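Local coordinates for uncharacterized protein Q64V53_BACFR (Bacteroides fragilis, PDB 2RA8) that is of unknown function but joins a WGR domain to a leucine-rich-repeat domain, a build consistent with a role in binding other molecules, at residues E142-G147 against P166-M171; W158-D163 against T182-I187; N176-G181 against E199-G204; L205-V210 against M239-P244. One frame throughout, in Å; residues are numbered along the deposited sequence.

Interaction 1 of 4, residues E142-G147 against P166-M171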
# COMPACT_ATOMS: atom_id res chain seq x y z
N GLU A 142 -8.02 17.58 -19.19
CA GLU A 142 -6.88 18.36 -18.72
C GLU A 142 -5.85 17.49 -18.05
O GLU A 142 -4.73 17.93 -17.81
CB GLU A 142 -7.37 19.43 -17.75
CG GLU A 142 -8.52 20.26 -18.31
CD GLU A 142 -8.92 21.41 -17.42
OE1 GLU A 142 -8.71 21.30 -16.20
OE2 GLU A 142 -9.47 22.40 -17.95
N GLY A 143 -6.22 16.26 -17.74
CA GLY A 143 -5.29 15.36 -17.10
C GLY A 143 -5.44 13.95 -17.62
O GLY A 143 -6.56 13.48 -17.82
N LEU A 144 -4.32 13.27 -17.84
CA LEU A 144 -4.32 11.90 -18.34
C LEU A 144 -3.30 11.05 -17.62
O LEU A 144 -2.12 11.39 -17.58
CB LEU A 144 -4.01 11.88 -19.84
CG LEU A 144 -3.73 10.50 -20.47
CD1 LEU A 144 -4.97 9.62 -20.33
CD2 LEU A 144 -3.34 10.66 -21.93
N PHE A 145 -3.76 9.95 -17.04
CA PHE A 145 -2.88 9.01 -16.35
C PHE A 145 -3.05 7.76 -17.16
O PHE A 145 -4.03 7.04 -17.01
CB PHE A 145 -3.35 8.78 -14.90
CG PHE A 145 -2.50 7.80 -14.11
CD1 PHE A 145 -1.33 7.25 -14.63
CD2 PHE A 145 -2.88 7.44 -12.82
CE1 PHE A 145 -0.57 6.34 -13.88
CE2 PHE A 145 -2.12 6.53 -12.06
CZ PHE A 145 -0.97 5.99 -12.60
N TRP A 146 -2.08 7.51 -18.03
CA TRP A 146 -2.08 6.37 -18.94
C TRP A 146 -1.28 5.19 -18.43
O TRP A 146 -0.06 5.29 -18.26
CB TRP A 146 -1.53 6.83 -20.31
CG TRP A 146 -1.66 5.81 -21.40
CD1 TRP A 146 -0.87 4.70 -21.59
CD2 TRP A 146 -2.65 5.78 -22.43
NE1 TRP A 146 -1.31 3.99 -22.68
CE2 TRP A 146 -2.40 4.63 -23.21
CE3 TRP A 146 -3.72 6.62 -22.77
CZ2 TRP A 146 -3.19 4.30 -24.32
CZ3 TRP A 146 -4.51 6.29 -23.87
CH2 TRP A 146 -4.23 5.13 -24.63
N GLY A 147 -1.94 4.06 -18.19
CA GLY A 147 -1.24 2.87 -17.73
C GLY A 147 -1.26 2.60 -16.23
O GLY A 147 -0.29 2.08 -15.68
N PRO A 166 -0.24 10.46 -31.05
CA PRO A 166 -1.54 10.81 -31.63
C PRO A 166 -2.61 11.05 -30.58
O PRO A 166 -3.54 11.84 -30.79
CB PRO A 166 -1.87 9.61 -32.51
CG PRO A 166 -0.51 9.15 -32.94
CD PRO A 166 0.26 9.21 -31.64
N VAL A 167 -2.48 10.37 -29.44
CA VAL A 167 -3.43 10.52 -28.35
C VAL A 167 -3.23 11.87 -27.71
O VAL A 167 -4.20 12.56 -27.40
CB VAL A 167 -3.24 9.41 -27.29
CG1 VAL A 167 -4.10 9.69 -26.06
CG2 VAL A 167 -3.63 8.06 -27.89
N LEU A 168 -1.98 12.27 -27.51
CA LEU A 168 -1.70 13.56 -26.93
C LEU A 168 -2.15 14.66 -27.88
O LEU A 168 -2.58 15.73 -27.44
CB LEU A 168 -0.19 13.71 -26.63
CG LEU A 168 0.39 12.65 -25.66
CD1 LEU A 168 1.87 12.92 -25.47
CD2 LEU A 168 -0.33 12.69 -24.32
N ASP A 169 -2.08 14.40 -29.19
CA ASP A 169 -2.51 15.40 -30.17
C ASP A 169 -4.01 15.60 -30.14
O ASP A 169 -4.50 16.69 -30.45
CB ASP A 169 -2.10 15.00 -31.60
CG ASP A 169 -0.58 14.99 -31.79
OD1 ASP A 169 0.15 15.57 -30.95
OD2 ASP A 169 -0.12 14.42 -32.81
N ALA A 170 -4.75 14.56 -29.77
CA ALA A 170 -6.21 14.62 -29.67
C ALA A 170 -6.69 15.27 -28.36
O ALA A 170 -7.89 15.49 -28.16
CB ALA A 170 -6.81 13.20 -29.80
N MSE A 171 -5.76 15.58 -27.46
CA MSE A 171 -6.10 16.21 -26.19
C MSE A 171 -5.28 17.45 -26.04
O MSE A 171 -4.35 17.50 -25.24
CB MSE A 171 -5.81 15.24 -25.04
CG MSE A 171 -6.66 13.99 -25.13
SE MSE A 171 -6.52 12.88 -23.51
CE MSE A 171 -6.72 11.15 -24.32
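Leu-144 and Met-171, a selenomethionine, cross at about a right angle, and the contact around them is apolar throughout: no hydrogen bond passes between 142-147 and 166-171. The touching atom on the strand side is the CD2 methyl of Leu-144. It lies 4.2 Å from CE of Met-171, and 4.3 Å separates it from CG1 of Val-167. CD2 of Leu-168 is also 4.3 Å from this methyl, which therefore meets three side chains at ordinary van der Waals range. The bend in the Met-171 chain at chi3 (-147°) sets where CE lies beside the leucine.

A methyl-indole contact forms the second group. CZ3 on the six-membered ring of Trp-146 is 4.1 Å from CG1 of Val-167, and the methyl approaches the indole obliquely. CG1 of Val-167, anti to the backbone N (chi1 172°), thus bridges the two strand residues. Leu-144 and Trp-146 stand two positions apart and both point toward the helix, as alternation along a strand requires.

The polar terms lie around this patch. Trp-146 NE1 makes a weak hydrogen bond to Gln-161 OE1, while Asp-169 pairs its carboxylate with Lys-190 and Arg-192. Ile-127 and Ile-131 of helix 125-132 also pack on Trp-146, and Ala-128 on Val-167, so the indole sits between neighbouring helices. All five touching residues are buried. Strand 143-146, helix 165-169 and strand 176-180 form a beta-alpha-beta unit, and the helix packs on the strand face that carries Leu-144 and Trp-146, as in the hydrophobic layer between the sheet and the helices of a leucine-rich-repeat fold.

Interaction 2 of 4, residues W158-D163 against T182-I187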
# COMPACT_ATOMS: atom_id res chain seq x y z
N TRP A 158 6.03 -5.37 -18.01
CA TRP A 158 5.20 -6.11 -18.96
C TRP A 158 4.12 -5.26 -19.59
O TRP A 158 3.32 -5.74 -20.40
CB TRP A 158 4.56 -7.32 -18.27
CG TRP A 158 5.56 -8.35 -17.85
CD1 TRP A 158 6.23 -8.42 -16.66
CD2 TRP A 158 6.06 -9.42 -18.66
NE1 TRP A 158 7.12 -9.47 -16.68
CE2 TRP A 158 7.04 -10.10 -17.90
CE3 TRP A 158 5.79 -9.86 -19.96
CZ2 TRP A 158 7.74 -11.20 -18.39
CZ3 TRP A 158 6.48 -10.96 -20.45
CH2 TRP A 158 7.45 -11.61 -19.67
N ILE A 159 4.07 -3.98 -19.23
CA ILE A 159 3.08 -3.08 -19.79
C ILE A 159 3.46 -2.80 -21.22
O ILE A 159 4.57 -2.34 -21.49
CB ILE A 159 3.01 -1.77 -18.98
CG1 ILE A 159 2.69 -2.10 -17.53
CG2 ILE A 159 1.93 -0.86 -19.55
CD1 ILE A 159 2.69 -0.87 -16.61
N GLU A 160 2.56 -3.08 -22.15
CA GLU A 160 2.82 -2.85 -23.57
C GLU A 160 2.19 -1.58 -24.08
O GLU A 160 0.98 -1.52 -24.33
CB GLU A 160 2.31 -4.03 -24.42
CG GLU A 160 3.00 -5.35 -24.11
CD GLU A 160 4.51 -5.23 -24.13
OE1 GLU A 160 5.05 -4.67 -25.10
OE2 GLU A 160 5.15 -5.68 -23.16
N GLN A 161 3.01 -0.55 -24.26
CA GLN A 161 2.54 0.73 -24.75
C GLN A 161 2.60 0.82 -26.25
O GLN A 161 2.94 -0.14 -26.93
CB GLN A 161 3.37 1.86 -24.12
CG GLN A 161 3.37 1.84 -22.59
CD GLN A 161 2.03 2.24 -21.99
OE1 GLN A 161 0.99 2.01 -22.58
NE2 GLN A 161 2.07 2.83 -20.80
N VAL A 162 2.25 1.99 -26.79
CA VAL A 162 2.28 2.24 -28.22
C VAL A 162 2.69 3.67 -28.40
O VAL A 162 3.00 4.35 -27.42
CB VAL A 162 0.88 2.05 -28.86
CG1 VAL A 162 0.43 0.60 -28.75
CG2 VAL A 162 -0.11 2.96 -28.18
N ASP A 163 2.71 4.16 -29.63
CA ASP A 163 3.05 5.55 -29.85
C ASP A 163 1.86 6.35 -29.36
O ASP A 163 0.77 6.23 -29.90
CB ASP A 163 3.28 5.81 -31.34
CG ASP A 163 3.45 7.27 -31.67
OD1 ASP A 163 3.88 8.05 -30.78
OD2 ASP A 163 3.17 7.65 -32.82
N THR A 182 6.76 1.55 -20.03
CA THR A 182 7.45 2.18 -21.15
C THR A 182 7.83 1.32 -22.34
O THR A 182 8.45 1.81 -23.29
CB THR A 182 8.70 2.91 -20.66
OG1 THR A 182 9.49 2.00 -19.87
CG2 THR A 182 8.32 4.11 -19.80
N ASN A 183 7.48 0.04 -22.32
CA ASN A 183 7.79 -0.84 -23.44
C ASN A 183 7.14 -0.33 -24.72
O ASN A 183 5.91 -0.24 -24.81
CB ASN A 183 7.28 -2.27 -23.18
CG ASN A 183 8.07 -2.99 -22.09
OD1 ASN A 183 7.72 -4.11 -21.71
ND2 ASN A 183 9.13 -2.36 -21.61
N ASN A 184 7.96 -0.00 -25.72
CA ASN A 184 7.47 0.49 -27.01
C ASN A 184 6.68 1.77 -26.89
O ASN A 184 5.77 2.02 -27.68
CB ASN A 184 6.57 -0.57 -27.67
CG ASN A 184 7.34 -1.84 -28.04
OD1 ASN A 184 6.83 -2.95 -27.89
ND2 ASN A 184 8.55 -1.67 -28.55
N LEU A 185 7.03 2.59 -25.90
CA LEU A 185 6.33 3.85 -25.69
C LEU A 185 6.97 4.98 -26.45
O LEU A 185 8.18 5.00 -26.65
CB LEU A 185 6.31 4.21 -24.19
CG LEU A 185 5.90 5.65 -23.83
CD1 LEU A 185 4.43 5.87 -24.21
CD2 LEU A 185 6.10 5.90 -22.35
N SER A 186 6.15 5.93 -26.89
CA SER A 186 6.65 7.11 -27.58
C SER A 186 5.63 8.20 -27.37
O SER A 186 4.45 7.91 -27.18
CB SER A 186 6.83 6.85 -29.08
OG SER A 186 7.45 7.97 -29.69
N ILE A 187 6.07 9.45 -27.39
CA ILE A 187 5.17 10.58 -27.21
C ILE A 187 5.43 11.61 -28.28
O ILE A 187 4.87 12.71 -28.26
CB ILE A 187 5.33 11.25 -25.82
CG1 ILE A 187 6.77 11.74 -25.65
CG2 ILE A 187 4.94 10.26 -24.73
CD1 ILE A 187 6.97 12.58 -24.40
O HOH W 1 6.62 -1.24 -19.68
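Gln-161 N donates to Asn-183 O over 3.0 Å, the direct hydrogen bond between two loops that follow adjacent strands of the leucine-rich-repeat sheet. Its N-H...O angle of 142° shows a noticeably bent bond, although the donor lies almost in line with the carbonyl. Two residues before Gln-161, water 1 adds a second link: it donates to Ile-159 O at 2.9 Å and accepts from Asn-183 N at 3.1 Å. The same Ile-159 O lies 3.2 Å from CB of Asn-183, whose side chain starts out toward the other loop. Neither loop has regular secondary structure, but residues 182-185 form a type II turn closed by Leu-185 N to Thr-182 O.

Beside the backbone bond, Gln-161 and Leu-185 run side by side in the same direction, with 3.8 Å between CB of Gln-161 and CB of Leu-185. The bend of the glutamine at chi2 (-71°) sets CD, and NE2 bonds to Gly-181 O. Ser-186 gives its OG to a bond with Asp-212 OD2, and its backbone bonds to Leu-164. Asp-163 OD1, which caps Ser-165 N at the start of helix 165-169, lies 3.6 Å from CB of Ser-186.

Interaction 3 of 4, residues N176-G181 against E199-G204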
# COMPACT_ATOMS: atom_id res chain seq x y z
N ASN A 176 -1.59 17.95 -17.47
CA ASN A 176 -0.99 17.00 -16.53
C ASN A 176 -0.95 15.62 -17.16
O ASN A 176 -1.98 14.98 -17.37
CB ASN A 176 -1.83 16.98 -15.24
CG ASN A 176 -1.20 16.13 -14.14
OD1 ASN A 176 -1.67 16.14 -13.01
ND2 ASN A 176 -0.15 15.40 -14.48
N LEU A 177 0.25 15.14 -17.47
CA LEU A 177 0.43 13.84 -18.12
C LEU A 177 1.24 12.91 -17.27
O LEU A 177 2.35 13.25 -16.83
CB LEU A 177 1.15 14.02 -19.45
CG LEU A 177 0.82 13.18 -20.69
CD1 LEU A 177 2.05 13.22 -21.57
CD2 LEU A 177 0.46 11.75 -20.37
N LYS A 178 0.70 11.72 -17.04
CA LYS A 178 1.36 10.72 -16.23
C LYS A 178 1.21 9.42 -16.98
O LYS A 178 0.09 9.04 -17.36
CB LYS A 178 0.67 10.64 -14.88
CG LYS A 178 1.28 9.69 -13.87
CD LYS A 178 0.56 9.90 -12.54
CE LYS A 178 1.03 8.94 -11.47
NZ LYS A 178 0.28 9.25 -10.21
N ILE A 179 2.33 8.74 -17.19
CA ILE A 179 2.37 7.47 -17.92
C ILE A 179 3.16 6.44 -17.13
O ILE A 179 4.25 6.73 -16.62
CB ILE A 179 3.05 7.64 -19.29
CG1 ILE A 179 2.38 8.77 -20.09
CG2 ILE A 179 2.99 6.34 -20.07
CD1 ILE A 179 3.24 9.23 -21.27
N LYS A 180 2.63 5.23 -17.03
CA LYS A 180 3.29 4.14 -16.31
C LYS A 180 3.46 3.00 -17.28
O LYS A 180 2.49 2.56 -17.87
CB LYS A 180 2.44 3.70 -15.11
CG LYS A 180 3.03 2.54 -14.31
CD LYS A 180 2.17 2.25 -13.08
CE LYS A 180 2.68 1.03 -12.34
NZ LYS A 180 1.98 0.83 -11.04
N GLY A 181 4.70 2.51 -17.42
CA GLY A 181 4.98 1.43 -18.35
C GLY A 181 5.64 2.08 -19.56
O GLY A 181 5.12 3.07 -20.07
N GLU A 199 5.17 13.14 -15.97
CA GLU A 199 5.81 12.14 -15.13
C GLU A 199 5.70 10.81 -15.79
O GLU A 199 4.62 10.40 -16.20
CB GLU A 199 5.15 12.07 -13.75
CG GLU A 199 5.54 10.81 -12.94
CD GLU A 199 5.09 10.87 -11.48
OE1 GLU A 199 4.00 11.42 -11.21
OE2 GLU A 199 5.82 10.37 -10.61
N ILE A 200 6.83 10.13 -15.93
CA ILE A 200 6.84 8.82 -16.55
C ILE A 200 7.42 7.82 -15.57
O ILE A 200 8.54 7.98 -15.08
CB ILE A 200 7.65 8.83 -17.86
CG1 ILE A 200 7.05 9.87 -18.83
CG2 ILE A 200 7.64 7.45 -18.49
CD1 ILE A 200 7.81 10.01 -20.15
N ILE A 201 6.63 6.80 -15.26
CA ILE A 201 7.03 5.74 -14.33
C ILE A 201 7.45 4.57 -15.18
O ILE A 201 6.68 4.07 -16.01
CB ILE A 201 5.83 5.36 -13.43
CG1 ILE A 201 5.38 6.59 -12.65
CG2 ILE A 201 6.23 4.26 -12.45
CD1 ILE A 201 4.00 6.45 -12.02
N SER A 202 8.61 4.02 -14.92
CA SER A 202 9.21 3.02 -15.80
C SER A 202 10.02 2.08 -14.97
O SER A 202 10.68 2.51 -13.97
CB SER A 202 10.16 3.72 -16.74
OG SER A 202 10.70 2.87 -17.70
N GLY A 203 10.11 0.81 -15.45
CA GLY A 203 11.09 -0.16 -14.86
C GLY A 203 12.44 -0.13 -15.59
O GLY A 203 13.42 -0.68 -15.16
N GLY A 204 12.51 0.62 -16.68
CA GLY A 204 13.77 0.87 -17.28
C GLY A 204 13.50 1.83 -18.42
O GLY A 204 12.98 1.45 -19.47
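Lys-178, Ile-179 and Lys-180 stand beside Glu-199, Ile-200 and Ile-201 in neighbouring strands of the parallel leucine-rich-repeat sheet, their axes 4.7 Å apart and only 9° from parallel. Four backbone hydrogen bonds alternate in direction: Glu-199 N to Leu-177 O, Ile-179 N to Glu-199 O, Ile-201 N to Ile-179 O and Gly-181 N to Ile-201 O. The shortest, Ile-201 N to Ile-179 O at 2.7 Å, is also nearly straight (172° at the hydrogen).

The next shell is made of side chains. Lys-178 and Glu-199 lie side by side on one face, both extended beyond CG, with CE of Lys-178 3.9 Å from OE1 of Glu-199. NZ of Lys-178 remains 4.4 Å from that OE1, so the opposite charges are near but form no salt bridge. CD1 of Ile-201 reaches CE of Lys-178 at 3.9 Å, and Phe-145 offers its ring to the same lysine in a cation-pi contact. Ile-179 and Ile-200 occupy the other face.

Further out, strands 143-146 and 223-227 flank the pair, with Val-225 and Tyr-227 touching Glu-199. Beyond the strand, Gly-204 N donates to Ser-202 OG at 3.1 Å, an ST turn.

Interaction 4 of 4, residues L205-V210 against M239-P244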
# COMPACT_ATOMS: atom_id res chain seq x y z
N LEU A 205 13.99 3.03 -18.31
CA LEU A 205 13.48 4.05 -19.25
C LEU A 205 14.35 4.05 -20.52
O LEU A 205 15.55 4.33 -20.46
CB LEU A 205 13.37 5.43 -18.61
CG LEU A 205 12.77 6.58 -19.49
CD1 LEU A 205 11.23 6.74 -19.35
CD2 LEU A 205 13.48 7.92 -18.92
N PRO A 206 13.68 3.74 -21.71
CA PRO A 206 14.44 3.68 -22.97
C PRO A 206 14.93 5.05 -23.40
O PRO A 206 14.34 6.07 -23.05
CB PRO A 206 13.42 3.11 -23.96
CG PRO A 206 12.51 2.30 -23.10
CD PRO A 206 12.32 3.19 -21.90
N ASP A 207 16.02 5.08 -24.17
CA ASP A 207 16.56 6.34 -24.66
C ASP A 207 15.59 6.99 -25.62
O ASP A 207 15.59 8.21 -25.78
CB ASP A 207 17.90 6.09 -25.38
CG ASP A 207 19.08 6.02 -24.41
OD1 ASP A 207 20.17 5.58 -24.83
OD2 ASP A 207 18.92 6.40 -23.23
N SER A 208 14.74 6.19 -26.25
CA SER A 208 13.76 6.72 -27.19
C SER A 208 12.82 7.68 -26.51
O SER A 208 12.45 8.71 -27.07
CB SER A 208 12.96 5.58 -27.84
OG SER A 208 12.50 4.66 -26.86
N VAL A 209 12.44 7.37 -25.28
CA VAL A 209 11.55 8.23 -24.52
C VAL A 209 12.21 9.55 -24.21
O VAL A 209 11.62 10.62 -24.40
CB VAL A 209 11.12 7.55 -23.20
CG1 VAL A 209 10.27 8.50 -22.38
CG2 VAL A 209 10.36 6.27 -23.51
N VAL A 210 13.46 9.51 -23.74
CA VAL A 210 14.18 10.73 -23.43
C VAL A 210 14.34 11.59 -24.67
O VAL A 210 14.23 12.82 -24.61
CB VAL A 210 15.57 10.43 -22.84
CG1 VAL A 210 16.29 11.72 -22.52
CG2 VAL A 210 15.44 9.59 -21.57
N MSE A 239 23.70 7.20 -18.37
CA MSE A 239 23.07 8.26 -17.61
C MSE A 239 23.25 9.65 -18.18
O MSE A 239 22.53 10.57 -17.80
CB MSE A 239 23.60 8.24 -16.18
CG MSE A 239 23.15 7.03 -15.36
SE MSE A 239 21.27 7.16 -14.88
CE MSE A 239 21.36 8.49 -13.48
N ASN A 240 24.21 9.81 -19.09
CA ASN A 240 24.48 11.13 -19.66
C ASN A 240 23.37 11.63 -20.54
O ASN A 240 23.34 12.81 -20.91
CB ASN A 240 25.80 11.11 -20.45
CG ASN A 240 27.02 11.06 -19.55
OD1 ASN A 240 27.13 11.82 -18.59
ND2 ASN A 240 27.95 10.16 -19.85
N VAL A 241 22.44 10.74 -20.87
CA VAL A 241 21.31 11.08 -21.72
C VAL A 241 20.41 12.11 -21.06
O VAL A 241 19.82 12.96 -21.73
CB VAL A 241 20.50 9.81 -22.05
CG1 VAL A 241 19.91 9.23 -20.77
CG2 VAL A 241 19.41 10.12 -23.05
N PHE A 242 20.31 12.04 -19.74
CA PHE A 242 19.47 12.95 -18.98
C PHE A 242 20.04 14.35 -18.84
O PHE A 242 19.30 15.33 -18.71
CB PHE A 242 19.20 12.37 -17.59
CG PHE A 242 18.52 11.03 -17.61
CD1 PHE A 242 17.22 10.89 -18.09
CD2 PHE A 242 19.17 9.90 -17.14
CE1 PHE A 242 16.59 9.65 -18.10
CE2 PHE A 242 18.55 8.66 -17.14
CZ PHE A 242 17.26 8.54 -17.63
N ARG A 243 21.36 14.45 -18.89
CA ARG A 243 22.03 15.73 -18.70
C ARG A 243 21.46 16.92 -19.46
O ARG A 243 21.26 17.98 -18.87
CB ARG A 243 23.54 15.58 -18.98
CG ARG A 243 24.28 14.73 -17.94
CD ARG A 243 25.80 14.73 -18.16
NE ARG A 243 26.53 15.04 -16.92
CZ ARG A 243 26.91 14.15 -16.02
NH1 ARG A 243 26.66 12.86 -16.19
NH2 ARG A 243 27.55 14.55 -14.92
N PRO A 244 21.20 16.78 -20.76
CA PRO A 244 20.65 17.94 -21.49
C PRO A 244 19.33 18.47 -20.96
O PRO A 244 18.95 19.61 -21.27
CB PRO A 244 20.54 17.42 -22.92
CG PRO A 244 21.68 16.46 -23.02
CD PRO A 244 21.58 15.71 -21.70
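Val-241 and Val-210 reach toward each other tip to tip, CG2 of Val-241 lying 3.5 Å from CG1 of Val-210. They join the first turn of helix 207-215 to the loop between strands 223-227 and 256-260, on the helix-bearing side of the leucine-rich-repeat fold. Val-241, with the most surface buried here, has CG1 between the backbone N and the carbonyl carbon (chi1 63°), the crowded position. This placement leaves CG2, anti to the N, to meet Val-210, while CG1 sits over the centre of the adjacent Phe-242 ring, 3.7 Å above its plane.

Val-210 divides its two methyls between two partners. CG1 takes the valine, and CG2 lies 3.7 Å from CE1 of Phe-242, the two side chains crossing at about a right angle.

Phe-242 is the third main residue. The CD2 methyl of Leu-205 meets it at the ring edge, in plane, 3.7 Å from CE1. Its ring is therefore approached at the edge by Leu-205 and on a face by its own neighbour Val-241, and Val-228 and Phe-235, earlier in the same connection, also touch this side chain. Leu-205 in turn packs on Ile-200 of strand 197-201, which connects the patch to the sheet. No hydrogen bond crosses the contact. Beside the two valines, OD2 of Asp-207, whose backbone N bonds to Asp-236 OD2, approaches CG2 of Val-241 to 3.8 Å.

Interactions 1 and 3 use the consecutive strands 143-146, 176-180 and 197-201 of the parallel sheet, and interaction 2 joins the loops that follow the first two; all three touch one another. Interaction 4 comes last along the chain. The segments of interaction 2 alternate with those of interactions 1 and 3, whereas interaction 1 closes before interaction 3 opens. Centres lie about 12 Å apart for interactions 1 and 3, and about 10 Å for interactions 2 and 3. Thr-182 OG1 and Ser-202 OG, 2.6 Å apart, link the loop contact to the strand pair. Interaction 4 touches interactions 2 and 3 but stays about 10 Å from interaction 1 at the nearest atoms. Strand pairing, loop contacts and packing beside the sheet thus form one continuous structure.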